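Long-range contacts in hypothetical protein Atu1540 (Agrobacterium tumefaciens str. C58, PDB 2HWJ), which is of unknown function but belongs to a putative ParB-like nuclease family and may therefore act on nucleic acids: residues A[22-30]-A[137-145]; A[160-169]-A[188-198]. All coordinates share one frame; numbering follows the deposited sequence.

Contact 1 of 2, residues A[22-30]-A[137-145]; sequences IAVGFREVE and RSLAGALRM
Gly25 and Ser138 form the tight part of this contact: their CA atoms, 4.3 Å apart, are the nearest pair across the segments, and both residues are buried, as is Arg137. Gly25 is the N-cap residue of helix 26-37. The axes of segments 26-30 and 137-145 approach to 8.5 Å, with 58° between their N-to-C directions. One turn on, Glu28 reaches back to the second helix. With its CG anti to the backbone N (chi1 -166°) and the chain extended beyond, Glu28 OE1 arrives 2.7 Å from Arg137 NH1. This is a salt bridge, but its hydrogen bond is weak, the carboxylate and guanidinium planes being turned 76° apart. Glu28 OE2 stays 4.4 Å from Arg144 NH2, whose guanidinium is engaged by Glu158 and by Glu204 of the second subunit. The looser side lies by the exposed Arg27. There a water accepts from Arg27 N at 3.0 Å and is 2.7 Å from Ser138 OG, bridging that backbone N to the hydroxyl. Strand 23-24 pairs in parallel with 132-133, which leads into helix 135-146, and His70 of helix 69-77 touches Val24, Glu28 and Arg137: two parallel strand-to-helix junctions packed side by side, within the putative ParB-like nuclease region.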
ATOM      1  N   ILE A  22      17.480 -10.762 -12.320  1.00 56.43           N
ATOM      2  CA  ILE A  22      18.484 -11.169 -13.272  1.00 55.11           C
ATOM      3  C   ILE A  22      19.611 -10.174 -13.305  1.00 55.43           C
ATOM      4  O   ILE A  22      20.750 -10.558 -13.528  1.00 56.12           O
ATOM      5  CB  ILE A  22      17.821 -11.336 -14.621  1.00 55.27           C
ATOM      6  CG1 ILE A  22      16.884 -12.523 -14.524  1.00 55.19           C
ATOM      7  CG2 ILE A  22      18.825 -11.686 -15.665  1.00 56.92           C
ATOM      8  CD1 ILE A  22      15.992 -12.657 -15.596  1.00 53.91           C
ATOM      9  N   ALA A  23      19.324  -8.896 -13.011  1.00 56.63           N
ATOM     10  CA  ALA A  23      20.324  -7.833 -13.262  1.00 56.15           C
ATOM     11  C   ALA A  23      20.464  -6.840 -12.145  1.00 55.79           C
ATOM     12  O   ALA A  23      19.578  -6.740 -11.333  1.00 56.30           O
ATOM     13  CB  ALA A  23      20.111  -7.142 -14.612  1.00 54.95           C
ATOM     14  N   VAL A  24      21.618  -6.173 -12.090  1.00 55.34           N
ATOM     15  CA  VAL A  24      21.865  -5.038 -11.214  1.00 55.28           C
ATOM     16  C   VAL A  24      22.812  -4.118 -11.975  1.00 55.84           C
ATOM     17  O   VAL A  24      23.334  -4.482 -13.042  1.00 57.09           O
ATOM     18  CB  VAL A  24      22.592  -5.447  -9.920  1.00 56.46           C
ATOM     19  CG1 VAL A  24      21.698  -6.222  -8.976  1.00 54.25           C
ATOM     20  CG2 VAL A  24      23.897  -6.294 -10.251  1.00 55.79           C
ATOM     21  N   GLY A  25      23.062  -2.933 -11.432  1.00 55.46           N
ATOM     22  CA  GLY A  25      23.905  -1.946 -12.072  1.00 54.03           C
ATOM     23  C   GLY A  25      25.242  -2.094 -11.404  1.00 54.44           C
ATOM     24  O   GLY A  25      25.399  -1.808 -10.230  1.00 54.30           O
ATOM     25  N   PHE A  26      26.228  -2.560 -12.155  1.00 55.60           N
ATOM     26  CA  PHE A  26      27.497  -2.873 -11.599  1.00 55.22           C
ATOM     27  C   PHE A  26      28.123  -1.626 -11.117  1.00 55.88           C
ATOM     28  O   PHE A  26      28.903  -1.691 -10.176  1.00 55.88           O
ATOM     29  CB  PHE A  26      28.360  -3.491 -12.660  1.00 55.94           C
ATOM     30  CG  PHE A  26      28.152  -4.946 -12.806  1.00 58.01           C
ATOM     31  CD1 PHE A  26      29.066  -5.716 -13.514  1.00 57.36           C
ATOM     32  CD2 PHE A  26      27.007  -5.560 -12.242  1.00 54.92           C
ATOM     33  CE1 PHE A  26      28.843  -7.080 -13.651  1.00 60.63           C
ATOM     34  CE2 PHE A  26      26.772  -6.927 -12.366  1.00 52.51           C
ATOM     35  CZ  PHE A  26      27.664  -7.696 -13.049  1.00 57.87           C
ATOM     36  N   ARG A  27      27.814  -0.481 -11.735  1.00 56.50           N
ATOM     37  CA  ARG A  27      28.394   0.766 -11.219  1.00 59.07           C
ATOM     38  C   ARG A  27      28.002   0.977  -9.744  1.00 59.48           C
ATOM     39  O   ARG A  27      28.827   1.403  -8.946  1.00 59.17           O
ATOM     40  CB  ARG A  27      27.996   1.991 -12.062  1.00 58.59           C
ATOM     41  CG  ARG A  27      29.163   2.854 -12.466  1.00 62.40           C
ATOM     42  CD  ARG A  27      28.759   4.231 -12.976  1.00 61.54           C
ATOM     43  NE  ARG A  27      28.301   5.087 -11.882  1.00 68.01           N
ATOM     44  CZ  ARG A  27      28.857   6.258 -11.533  1.00 67.64           C
ATOM     45  NH1 ARG A  27      29.920   6.724 -12.210  1.00 66.36           N
ATOM     46  NH2 ARG A  27      28.337   6.958 -10.501  1.00 62.23           N
ATOM     47  N   GLU A  28      26.725   0.697  -9.406  1.00 61.17           N
ATOM     48  CA  GLU A  28      26.200   0.866  -8.060  1.00 62.20           C
ATOM     49  C   GLU A  28      26.955  -0.156  -7.184  1.00 60.52           C
ATOM     50  O   GLU A  28      27.544   0.232  -6.145  1.00 58.88           O
ATOM     51  CB  GLU A  28      24.668   0.664  -8.045  1.00 61.91           C
ATOM     52  CG  GLU A  28      23.884   1.140  -6.734  1.00 65.94           C
ATOM     53  CD  GLU A  28      22.334   1.604  -6.988  1.00 71.21           C
ATOM     54  OE1 GLU A  28      21.677   1.083  -7.953  1.00 85.36           O
ATOM     55  OE2 GLU A  28      21.747   2.450  -6.231  1.00 78.72           O
ATOM     56  N   VAL A  29      26.990  -1.436  -7.640  1.00 58.81           N
ATOM     57  CA  VAL A  29      27.802  -2.465  -6.978  1.00 57.48           C
ATOM     58  C   VAL A  29      29.194  -1.898  -6.614  1.00 58.02           C
ATOM     59  O   VAL A  29      29.507  -1.778  -5.414  1.00 59.02           O
ATOM     60  CB  VAL A  29      27.952  -3.735  -7.815  1.00 57.26           C
ATOM     61  CG1 VAL A  29      28.960  -4.713  -7.200  1.00 52.89           C
ATOM     62  CG2 VAL A  29      26.646  -4.379  -7.957  1.00 57.77           C
ATOM     63  N   GLU A  30      29.995  -1.508  -7.612  1.00 57.25           N
ATOM     64  CA  GLU A  30      31.358  -0.936  -7.373  1.00 57.30           C
ATOM     65  C   GLU A  30      31.413   0.223  -6.348  1.00 57.20           C
ATOM     66  O   GLU A  30      32.303   0.241  -5.464  1.00 56.91           O
ATOM     67  CB  GLU A  30      32.043  -0.528  -8.684  1.00 56.39           C
ATOM     68  CG  GLU A  30      32.327  -1.672  -9.665  1.00 57.28           C
ATOM     69  CD  GLU A  30      33.205  -2.787  -9.080  1.00 62.60           C
ATOM     70  OE1 GLU A  30      32.743  -3.990  -9.053  1.00 65.77           O
ATOM     71  OE2 GLU A  30      34.351  -2.471  -8.644  1.00 63.09           O
ATOM     72  N   ARG A 137      20.168   0.413 -15.067  1.00 55.18           N
ATOM     73  CA  ARG A 137      19.852   0.363 -13.683  1.00 54.78           C
ATOM     74  C   ARG A 137      20.779   1.317 -12.888  1.00 56.02           C
ATOM     75  O   ARG A 137      20.306   1.979 -11.921  1.00 56.10           O
ATOM     76  CB  ARG A 137      19.910  -1.046 -13.197  1.00 54.73           C
ATOM     77  CG  ARG A 137      19.662  -1.176 -11.747  1.00 53.33           C
ATOM     78  CD  ARG A 137      18.313  -0.702 -11.404  1.00 54.96           C
ATOM     79  NE  ARG A 137      18.088  -0.820  -9.986  1.00 57.82           N
ATOM     80  CZ  ARG A 137      18.625   0.008  -9.084  1.00 61.57           C
ATOM     81  NH1 ARG A 137      19.425   0.992  -9.481  1.00 61.92           N
ATOM     82  NH2 ARG A 137      18.391  -0.164  -7.786  1.00 59.07           N
ATOM     83  N   SER A 138      22.068   1.431 -13.278  1.00 55.02           N
ATOM     84  CA  SER A 138      23.004   2.285 -12.522  1.00 54.71           C
ATOM     85  C   SER A 138      22.687   3.722 -12.752  1.00 55.40           C
ATOM     86  O   SER A 138      22.774   4.569 -11.849  1.00 55.05           O
ATOM     87  CB  SER A 138      24.406   2.104 -12.980  1.00 54.02           C
ATOM     88  OG  SER A 138      24.872   0.829 -12.692  1.00 55.27           O
ATOM     89  N   LEU A 139      22.363   4.013 -13.999  1.00 55.98           N
ATOM     90  CA  LEU A 139      21.989   5.365 -14.348  1.00 56.86           C
ATOM     91  C   LEU A 139      20.753   5.784 -13.545  1.00 57.70           C
ATOM     92  O   LEU A 139      20.801   6.819 -12.905  1.00 58.72           O
ATOM     93  CB  LEU A 139      21.713   5.492 -15.844  1.00 57.06           C
ATOM     94  CG  LEU A 139      21.523   6.953 -16.266  1.00 58.65           C
ATOM     95  CD1 LEU A 139      22.798   7.802 -16.093  1.00 57.25           C
ATOM     96  CD2 LEU A 139      20.988   7.078 -17.645  1.00 59.20           C
ATOM     97  N   ALA A 140      19.684   4.964 -13.564  1.00 57.37           N
ATOM     98  CA  ALA A 140      18.507   5.240 -12.802  1.00 56.96           C
ATOM     99  C   ALA A 140      18.847   5.403 -11.289  1.00 57.07           C
ATOM    100  O   ALA A 140      18.333   6.291 -10.626  1.00 56.98           O
ATOM    101  CB  ALA A 140      17.467   4.201 -13.046  1.00 56.55           C
ATOM    102  N   GLY A 141      19.755   4.611 -10.746  1.00 57.35           N
ATOM    103  CA  GLY A 141      20.155   4.798  -9.308  1.00 56.60           C
ATOM    104  C   GLY A 141      20.742   6.183  -9.126  1.00 57.04           C
ATOM    105  O   GLY A 141      20.351   6.934  -8.210  1.00 58.22           O
ATOM    106  N   ALA A 142      21.629   6.574 -10.038  1.00 56.80           N
ATOM    107  CA  ALA A 142      22.469   7.722  -9.799  1.00 56.22           C
ATOM    108  C   ALA A 142      21.569   8.899  -9.926  1.00 57.29           C
ATOM    109  O   ALA A 142      21.730   9.872  -9.175  1.00 57.96           O
ATOM    110  CB  ALA A 142      23.526   7.793 -10.795  1.00 55.52           C
ATOM    111  N   LEU A 143      20.584   8.776 -10.822  1.00 57.68           N
ATOM    112  CA  LEU A 143      19.592   9.807 -11.092  1.00 59.23           C
ATOM    113  C   LEU A 143      18.871  10.140  -9.835  1.00 60.67           C
ATOM    114  O   LEU A 143      18.640  11.314  -9.529  1.00 59.58           O
ATOM    115  CB  LEU A 143      18.522   9.277 -12.009  1.00 59.79           C
ATOM    116  CG  LEU A 143      17.757  10.064 -13.061  1.00 61.29           C
ATOM    117  CD1 LEU A 143      16.395   9.413 -13.283  1.00 64.46           C
ATOM    118  CD2 LEU A 143      17.584  11.470 -12.719  1.00 63.57           C
ATOM    119  N   ARG A 144      18.503   9.097  -9.091  1.00 62.96           N
ATOM    120  CA  ARG A 144      17.721   9.348  -7.930  1.00 65.72           C
ATOM    121  C   ARG A 144      18.604  10.008  -6.908  1.00 67.57           C
ATOM    122  O   ARG A 144      18.181  10.922  -6.214  1.00 66.56           O
ATOM    123  CB  ARG A 144      17.122   8.096  -7.360  1.00 66.28           C
ATOM    124  CG  ARG A 144      15.991   8.435  -6.396  1.00 66.89           C
ATOM    125  CD  ARG A 144      15.805   7.439  -5.278  1.00 69.97           C
ATOM    126  NE  ARG A 144      16.430   6.181  -5.616  1.00 74.32           N
ATOM    127  CZ  ARG A 144      17.382   5.638  -4.877  1.00 75.06           C
ATOM    128  NH1 ARG A 144      17.729   6.257  -3.749  1.00 72.81           N
ATOM    129  NH2 ARG A 144      17.958   4.483  -5.263  1.00 74.69           N
HETATM  130  N   MSE A 145      19.839   9.538  -6.857  1.00 69.74           N
HETATM  131  CA  MSE A 145      20.759   9.933  -5.862  1.00 73.79           C
HETATM  132  C   MSE A 145      21.010  11.384  -6.108  1.00 70.06           C
HETATM  133  O   MSE A 145      21.461  12.118  -5.202  1.00 69.50           O
HETATM  134  CB  MSE A 145      22.009   9.169  -6.109  1.00 73.19           C
HETATM  135  CG  MSE A 145      22.751   8.843  -4.910  1.00 77.73           C
HETATM  136 SE   MSE A 145      23.146   6.905  -4.975  1.00 92.99          SE
HETATM  137  CE  MSE A 145      22.826   6.616  -2.957  1.00 79.79           C
TER
HETATM  138  O   HOH W   1      26.297  -0.694 -14.365  1.00 57.75           O

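Contact 2 of 2, residues A[160-169]-A[188-198]; sequences GWADFLRRRI and LAKSREARHLP
The indole of Trp161 and the ring of Phe164 each present one face to Leu197 CD1. That methyl sits 3.4 Å from the centroid of the indole's six-membered ring, 5° off its normal, and 3.8 Å from the centroid of Phe164, two CH-pi contacts made by a single carbon. At the indole edge, Trp161 NE1 donates to Pro198 O over 2.9 Å, nearly straight at 170° and in the ring plane; Trp161 also stacks with Tyr149. The opposite face of Phe164 carries Arg168 CD, and Phe164 CE1 lies above the centre of the Arg168 guanidinium. Leu197 CG covers one face of the His196 ring, with Phe164 CE1 at its edge. CG anti to the backbone N (chi1 174°) carries the Phe164 ring toward Leu197 and Ala194, whose CB is 3.6 Å from Phe164 CZ. The type I beta turn Ala194-Leu197 sets Leu197 against Trp161 and Phe164 of helix 157-166. Farther along, Arg168 NE bonds Glu193 OE1 at 3.1 Å in a salt bridge, meeting that oxygen on its anti side; Arg168 NH1 donates to Phe164 O, and Arg168 NH2 pairs with Glu98 of the third subunit. The Ile169 and Leu188 side chains run alongside in opposing senses, Ile169 CG1 3.8 Å from Leu188 CD1.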
ATOM      1  N   GLY A 160      11.752   0.972 -13.327  1.00 62.50           N
ATOM      2  CA  GLY A 160      10.835   1.784 -14.143  1.00 61.73           C
ATOM      3  C   GLY A 160      11.512   2.963 -14.790  1.00 62.27           C
ATOM      4  O   GLY A 160      11.355   3.225 -15.985  1.00 62.71           O
ATOM      5  N   TRP A 161      12.329   3.638 -14.005  1.00 63.16           N
ATOM      6  CA  TRP A 161      13.163   4.730 -14.506  1.00 64.11           C
ATOM      7  C   TRP A 161      14.224   4.227 -15.486  1.00 64.92           C
ATOM      8  O   TRP A 161      14.455   4.860 -16.539  1.00 65.70           O
ATOM      9  CB  TRP A 161      13.784   5.505 -13.346  1.00 63.96           C
ATOM     10  CG  TRP A 161      12.751   6.427 -12.741  1.00 65.43           C
ATOM     11  CD1 TRP A 161      11.869   6.137 -11.735  1.00 64.72           C
ATOM     12  CD2 TRP A 161      12.421   7.734 -13.191  1.00 65.87           C
ATOM     13  NE1 TRP A 161      11.056   7.186 -11.517  1.00 64.54           N
ATOM     14  CE2 TRP A 161      11.359   8.185 -12.393  1.00 63.34           C
ATOM     15  CE3 TRP A 161      12.951   8.591 -14.182  1.00 66.90           C
ATOM     16  CZ2 TRP A 161      10.817   9.452 -12.522  1.00 63.05           C
ATOM     17  CZ3 TRP A 161      12.403   9.858 -14.329  1.00 65.23           C
ATOM     18  CH2 TRP A 161      11.343  10.279 -13.486  1.00 65.33           C
ATOM     19  N   ALA A 162      14.841   3.091 -15.167  1.00 63.72           N
ATOM     20  CA  ALA A 162      15.805   2.532 -16.084  1.00 63.85           C
ATOM     21  C   ALA A 162      15.158   2.168 -17.432  1.00 63.83           C
ATOM     22  O   ALA A 162      15.719   2.420 -18.464  1.00 63.23           O
ATOM     23  CB  ALA A 162      16.507   1.333 -15.469  1.00 63.59           C
ATOM     24  N   ASP A 163      13.964   1.600 -17.431  1.00 64.02           N
ATOM     25  CA  ASP A 163      13.359   1.330 -18.692  1.00 64.33           C
ATOM     26  C   ASP A 163      13.048   2.658 -19.473  1.00 63.38           C
ATOM     27  O   ASP A 163      13.310   2.787 -20.661  1.00 63.73           O
ATOM     28  CB  ASP A 163      12.168   0.384 -18.512  1.00 64.97           C
ATOM     29  CG  ASP A 163      11.195   0.439 -19.717  1.00 73.44           C
ATOM     30  OD1 ASP A 163      11.673   0.257 -20.889  1.00 83.49           O
ATOM     31  OD2 ASP A 163       9.960   0.681 -19.540  1.00 78.55           O
ATOM     32  N   PHE A 164      12.549   3.678 -18.799  1.00 62.88           N
ATOM     33  CA  PHE A 164      12.320   4.964 -19.443  1.00 61.46           C
ATOM     34  C   PHE A 164      13.631   5.452 -20.099  1.00 61.77           C
ATOM     35  O   PHE A 164      13.665   5.711 -21.288  1.00 62.47           O
ATOM     36  CB  PHE A 164      11.802   5.915 -18.371  1.00 60.64           C
ATOM     37  CG  PHE A 164      11.639   7.354 -18.807  1.00 60.71           C
ATOM     38  CD1 PHE A 164      10.560   7.748 -19.561  1.00 60.47           C
ATOM     39  CD2 PHE A 164      12.524   8.334 -18.372  1.00 60.27           C
ATOM     40  CE1 PHE A 164      10.386   9.061 -19.910  1.00 56.26           C
ATOM     41  CE2 PHE A 164      12.337   9.662 -18.743  1.00 55.90           C
ATOM     42  CZ  PHE A 164      11.280  10.001 -19.507  1.00 55.43           C
ATOM     43  N   LEU A 165      14.732   5.496 -19.346  1.00 61.09           N
ATOM     44  CA  LEU A 165      15.923   6.053 -19.875  1.00 60.56           C
ATOM     45  C   LEU A 165      16.409   5.175 -21.019  1.00 62.67           C
ATOM     46  O   LEU A 165      17.095   5.702 -21.959  1.00 63.59           O
ATOM     47  CB  LEU A 165      16.994   6.215 -18.828  1.00 58.67           C
ATOM     48  CG  LEU A 165      16.571   7.016 -17.593  1.00 58.56           C
ATOM     49  CD1 LEU A 165      17.372   6.588 -16.414  1.00 50.04           C
ATOM     50  CD2 LEU A 165      16.601   8.558 -17.783  1.00 55.12           C
ATOM     51  N   ARG A 166      16.068   3.875 -21.023  1.00 62.39           N
ATOM     52  CA  ARG A 166      16.882   3.036 -21.885  1.00 62.75           C
ATOM     53  C   ARG A 166      16.349   3.193 -23.222  1.00 62.72           C
ATOM     54  O   ARG A 166      17.081   2.914 -24.203  1.00 63.27           O
ATOM     55  CB  ARG A 166      16.985   1.578 -21.501  1.00 63.46           C
ATOM     56  CG  ARG A 166      16.370   0.554 -22.429  1.00 65.44           C
ATOM     57  CD  ARG A 166      15.867  -0.669 -21.558  1.00 69.99           C
ATOM     58  NE  ARG A 166      17.048  -1.289 -20.950  1.00 69.24           N
ATOM     59  CZ  ARG A 166      17.265  -1.460 -19.660  1.00 64.65           C
ATOM     60  NH1 ARG A 166      16.368  -1.155 -18.779  1.00 58.10           N
ATOM     61  NH2 ARG A 166      18.406  -1.986 -19.278  1.00 70.30           N
ATOM     62  N   ARG A 167      15.114   3.701 -23.286  1.00 61.47           N
ATOM     63  CA  ARG A 167      14.497   3.904 -24.600  1.00 60.45           C
ATOM     64  C   ARG A 167      14.824   5.277 -25.191  1.00 59.15           C
ATOM     65  O   ARG A 167      14.397   5.602 -26.253  1.00 57.67           O
ATOM     66  CB  ARG A 167      12.998   3.685 -24.514  1.00 61.10           C
ATOM     67  CG  ARG A 167      12.611   2.608 -23.546  1.00 62.57           C
ATOM     68  CD  ARG A 167      11.112   2.501 -23.362  1.00 61.82           C
ATOM     69  NE  ARG A 167      10.608   1.570 -24.337  1.00 64.07           N
ATOM     70  CZ  ARG A 167      10.006   0.416 -24.067  1.00 65.41           C
ATOM     71  NH1 ARG A 167       9.813   0.023 -22.823  1.00 63.27           N
ATOM     72  NH2 ARG A 167       9.592  -0.351 -25.075  1.00 67.14           N
ATOM     73  N   ARG A 168      15.646   6.045 -24.493  1.00 59.26           N
ATOM     74  CA  ARG A 168      15.820   7.469 -24.749  1.00 58.14           C
ATOM     75  C   ARG A 168      17.242   7.936 -24.660  1.00 57.98           C
ATOM     76  O   ARG A 168      17.546   8.990 -25.098  1.00 58.01           O
ATOM     77  CB  ARG A 168      15.061   8.250 -23.695  1.00 57.46           C
ATOM     78  CG  ARG A 168      13.628   8.410 -24.067  1.00 57.44           C
ATOM     79  CD  ARG A 168      12.819   8.935 -22.934  1.00 56.18           C
ATOM     80  NE  ARG A 168      11.403   8.802 -23.261  1.00 58.47           N
ATOM     81  CZ  ARG A 168      10.695   7.709 -23.034  1.00 58.86           C
ATOM     82  NH1 ARG A 168      11.295   6.681 -22.456  1.00 62.51           N
ATOM     83  NH2 ARG A 168       9.399   7.653 -23.346  1.00 54.67           N
ATOM     84  N   ILE A 169      18.116   7.209 -23.996  1.00 58.43           N
ATOM     85  CA  ILE A 169      19.481   7.642 -23.978  1.00 57.39           C
ATOM     86  C   ILE A 169      20.294   6.538 -24.656  1.00 58.83           C
ATOM     87  O   ILE A 169      20.100   5.339 -24.406  1.00 59.30           O
ATOM     88  CB  ILE A 169      19.942   7.971 -22.561  1.00 56.84           C
ATOM     89  CG1 ILE A 169      19.144   9.132 -21.951  1.00 55.75           C
ATOM     90  CG2 ILE A 169      21.433   8.305 -22.530  1.00 55.73           C
ATOM     91  CD1 ILE A 169      19.557   9.389 -20.456  1.00 56.13           C
ATOM     92  N   LEU A 188      15.652  14.789 -18.531  1.00 60.15           N
ATOM     93  CA  LEU A 188      14.464  14.131 -18.949  1.00 59.39           C
ATOM     94  C   LEU A 188      13.503  13.970 -17.753  1.00 59.47           C
ATOM     95  O   LEU A 188      12.273  14.201 -17.881  1.00 57.76           O
ATOM     96  CB  LEU A 188      14.778  12.790 -19.605  1.00 59.74           C
ATOM     97  CG  LEU A 188      15.336  12.703 -21.038  1.00 60.34           C
ATOM     98  CD1 LEU A 188      16.277  11.546 -21.099  1.00 60.31           C
ATOM     99  CD2 LEU A 188      14.299  12.645 -22.194  1.00 55.31           C
ATOM    100  N   ALA A 189      14.066  13.532 -16.614  1.00 59.19           N
ATOM    101  CA  ALA A 189      13.323  13.371 -15.364  1.00 58.45           C
ATOM    102  C   ALA A 189      12.356  14.568 -15.124  1.00 59.08           C
ATOM    103  O   ALA A 189      11.162  14.383 -14.819  1.00 59.18           O
ATOM    104  CB  ALA A 189      14.280  13.276 -14.269  1.00 57.84           C
ATOM    105  N   LYS A 190      12.891  15.775 -15.256  1.00 58.45           N
ATOM    106  CA  LYS A 190      12.150  16.990 -15.124  1.00 59.75           C
ATOM    107  C   LYS A 190      11.161  17.268 -16.254  1.00 59.41           C
ATOM    108  O   LYS A 190      10.466  18.263 -16.214  1.00 59.39           O
ATOM    109  CB  LYS A 190      13.126  18.209 -15.107  1.00 60.89           C
ATOM    110  CG  LYS A 190      14.113  18.313 -13.905  1.00 64.90           C
ATOM    111  CD  LYS A 190      13.426  18.108 -12.459  1.00 68.30           C
ATOM    112  CE  LYS A 190      13.781  16.754 -11.746  1.00 67.21           C
ATOM    113  NZ  LYS A 190      14.048  17.038 -10.297  1.00 67.66           N
ATOM    114  N   SER A 191      11.146  16.499 -17.317  1.00 59.55           N
ATOM    115  CA  SER A 191      10.284  16.904 -18.409  1.00 58.90           C
ATOM    116  C   SER A 191       8.940  16.300 -18.127  1.00 59.12           C
ATOM    117  O   SER A 191       8.809  15.341 -17.369  1.00 57.13           O
ATOM    118  CB  SER A 191      10.811  16.486 -19.792  1.00 58.22           C
ATOM    119  OG  SER A 191      10.661  15.070 -19.961  1.00 60.94           O
ATOM    120  N   ARG A 192       7.931  16.909 -18.736  1.00 61.13           N
ATOM    121  CA  ARG A 192       6.606  16.383 -18.702  1.00 62.56           C
ATOM    122  C   ARG A 192       6.547  14.939 -19.219  1.00 62.87           C
ATOM    123  O   ARG A 192       5.673  14.201 -18.781  1.00 63.72           O
ATOM    124  CB  ARG A 192       5.622  17.343 -19.364  1.00 62.52           C
ATOM    125  CG  ARG A 192       4.767  18.127 -18.263  1.00 66.08           C
ATOM    126  CD  ARG A 192       3.679  19.004 -18.876  1.00 64.59           C
ATOM    127  NE  ARG A 192       4.248  19.769 -19.989  1.00 67.21           N
ATOM    128  CZ  ARG A 192       3.590  20.703 -20.692  1.00 69.27           C
ATOM    129  NH1 ARG A 192       2.318  20.990 -20.398  1.00 68.59           N
ATOM    130  NH2 ARG A 192       4.200  21.374 -21.680  1.00 65.92           N
ATOM    131  N   GLU A 193       7.495  14.510 -20.059  1.00 62.63           N
ATOM    132  CA  GLU A 193       7.497  13.154 -20.580  1.00 63.70           C
ATOM    133  C   GLU A 193       7.621  12.014 -19.521  1.00 63.74           C
ATOM    134  O   GLU A 193       7.075  10.898 -19.695  1.00 63.84           O
ATOM    135  CB  GLU A 193       8.603  13.014 -21.600  1.00 64.66           C
ATOM    136  CG  GLU A 193       8.362  11.806 -22.567  1.00 71.53           C
ATOM    137  CD  GLU A 193       8.968  11.987 -23.984  1.00 79.13           C
ATOM    138  OE1 GLU A 193      10.080  11.421 -24.295  1.00 80.52           O
ATOM    139  OE2 GLU A 193       8.316  12.715 -24.784  1.00 82.23           O
ATOM    140  N   ALA A 194       8.333  12.297 -18.433  1.00 62.65           N
ATOM    141  CA  ALA A 194       8.492  11.369 -17.364  1.00 61.47           C
ATOM    142  C   ALA A 194       7.354  11.484 -16.363  1.00 62.28           C
ATOM    143  O   ALA A 194       7.424  10.860 -15.292  1.00 62.86           O
ATOM    144  CB  ALA A 194       9.808  11.623 -16.680  1.00 60.63           C
ATOM    145  N   ARG A 195       6.303  12.256 -16.661  1.00 61.66           N
ATOM    146  CA  ARG A 195       5.259  12.476 -15.641  1.00 62.06           C
ATOM    147  C   ARG A 195       4.566  11.236 -15.089  1.00 60.04           C
ATOM    148  O   ARG A 195       4.072  11.272 -13.999  1.00 60.45           O
ATOM    149  CB  ARG A 195       4.221  13.522 -16.069  1.00 62.93           C
ATOM    150  CG  ARG A 195       3.184  13.016 -17.100  1.00 65.98           C
ATOM    151  CD  ARG A 195       2.388  14.155 -17.814  1.00 65.26           C
ATOM    152  NE  ARG A 195       2.068  13.753 -19.200  1.00 70.64           N
ATOM    153  CZ  ARG A 195       2.564  14.300 -20.323  1.00 71.00           C
ATOM    154  NH1 ARG A 195       3.397  15.330 -20.296  1.00 72.24           N
ATOM    155  NH2 ARG A 195       2.204  13.832 -21.503  1.00 71.50           N
ATOM    156  N   HIS A 196       4.556  10.154 -15.840  1.00 59.07           N
ATOM    157  CA  HIS A 196       3.810   8.928 -15.542  1.00 58.12           C
ATOM    158  C   HIS A 196       4.615   8.011 -14.680  1.00 58.02           C
ATOM    159  O   HIS A 196       4.133   6.956 -14.347  1.00 59.36           O
ATOM    160  CB  HIS A 196       3.586   8.154 -16.811  1.00 57.46           C
ATOM    161  CG  HIS A 196       4.856   7.927 -17.545  1.00 61.82           C
ATOM    162  ND1 HIS A 196       5.485   6.701 -17.583  1.00 65.65           N
ATOM    163  CD2 HIS A 196       5.709   8.805 -18.133  1.00 64.55           C
ATOM    164  CE1 HIS A 196       6.633   6.817 -18.231  1.00 64.60           C
ATOM    165  NE2 HIS A 196       6.801   8.084 -18.560  1.00 65.22           N
ATOM    166  N   LEU A 197       5.852   8.375 -14.351  1.00 57.94           N
ATOM    167  CA  LEU A 197       6.736   7.525 -13.561  1.00 57.68           C
ATOM    168  C   LEU A 197       6.598   7.750 -12.084  1.00 59.23           C
ATOM    169  O   LEU A 197       6.295   8.858 -11.663  1.00 61.81           O
ATOM    170  CB  LEU A 197       8.169   7.777 -13.924  1.00 56.93           C
ATOM    171  CG  LEU A 197       8.548   7.262 -15.327  1.00 57.41           C
ATOM    172  CD1 LEU A 197       9.863   7.904 -15.778  1.00 54.54           C
ATOM    173  CD2 LEU A 197       8.634   5.726 -15.409  1.00 51.29           C
ATOM    174  N   PRO A 198       6.866   6.724 -11.254  1.00 59.98           N
ATOM    175  CA  PRO A 198       6.672   6.927  -9.815  1.00 58.87           C
ATOM    176  C   PRO A 198       7.764   7.816  -9.270  1.00 58.05           C
ATOM    177  O   PRO A 198       8.930   7.626  -9.582  1.00 58.86           O
ATOM    178  CB  PRO A 198       6.886   5.527  -9.260  1.00 60.46           C
ATOM    179  CG  PRO A 198       7.856   4.864 -10.251  1.00 59.84           C
ATOM    180  CD  PRO A 198       7.437   5.391 -11.572  1.00 59.78           C
TER

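How the contacts relate
From the N terminus, strand 9-13 precedes the first segment of contact 1, which closes only after 106 intervening residues that carry the remaining strands of the four-stranded sheet. Contact 1 ties the strand-to-helix junction at 22-30 to helix 135-146. The chain enters helix 157-166 and contact 2 opens. Only 18 residues, mostly helical, separate its segments, and it joins that helix to the C-terminal part of helix 178-189 and the chain after it, to Pro198. The two loops are in series, neither enclosing nor crossing the other. The contact centres are about 15 Å apart, yet they touch through packing of helices 135-146 and 157-166, where Ala140 CB lies 3.6 Å from Ala162 N and Leu143 meets Trp161.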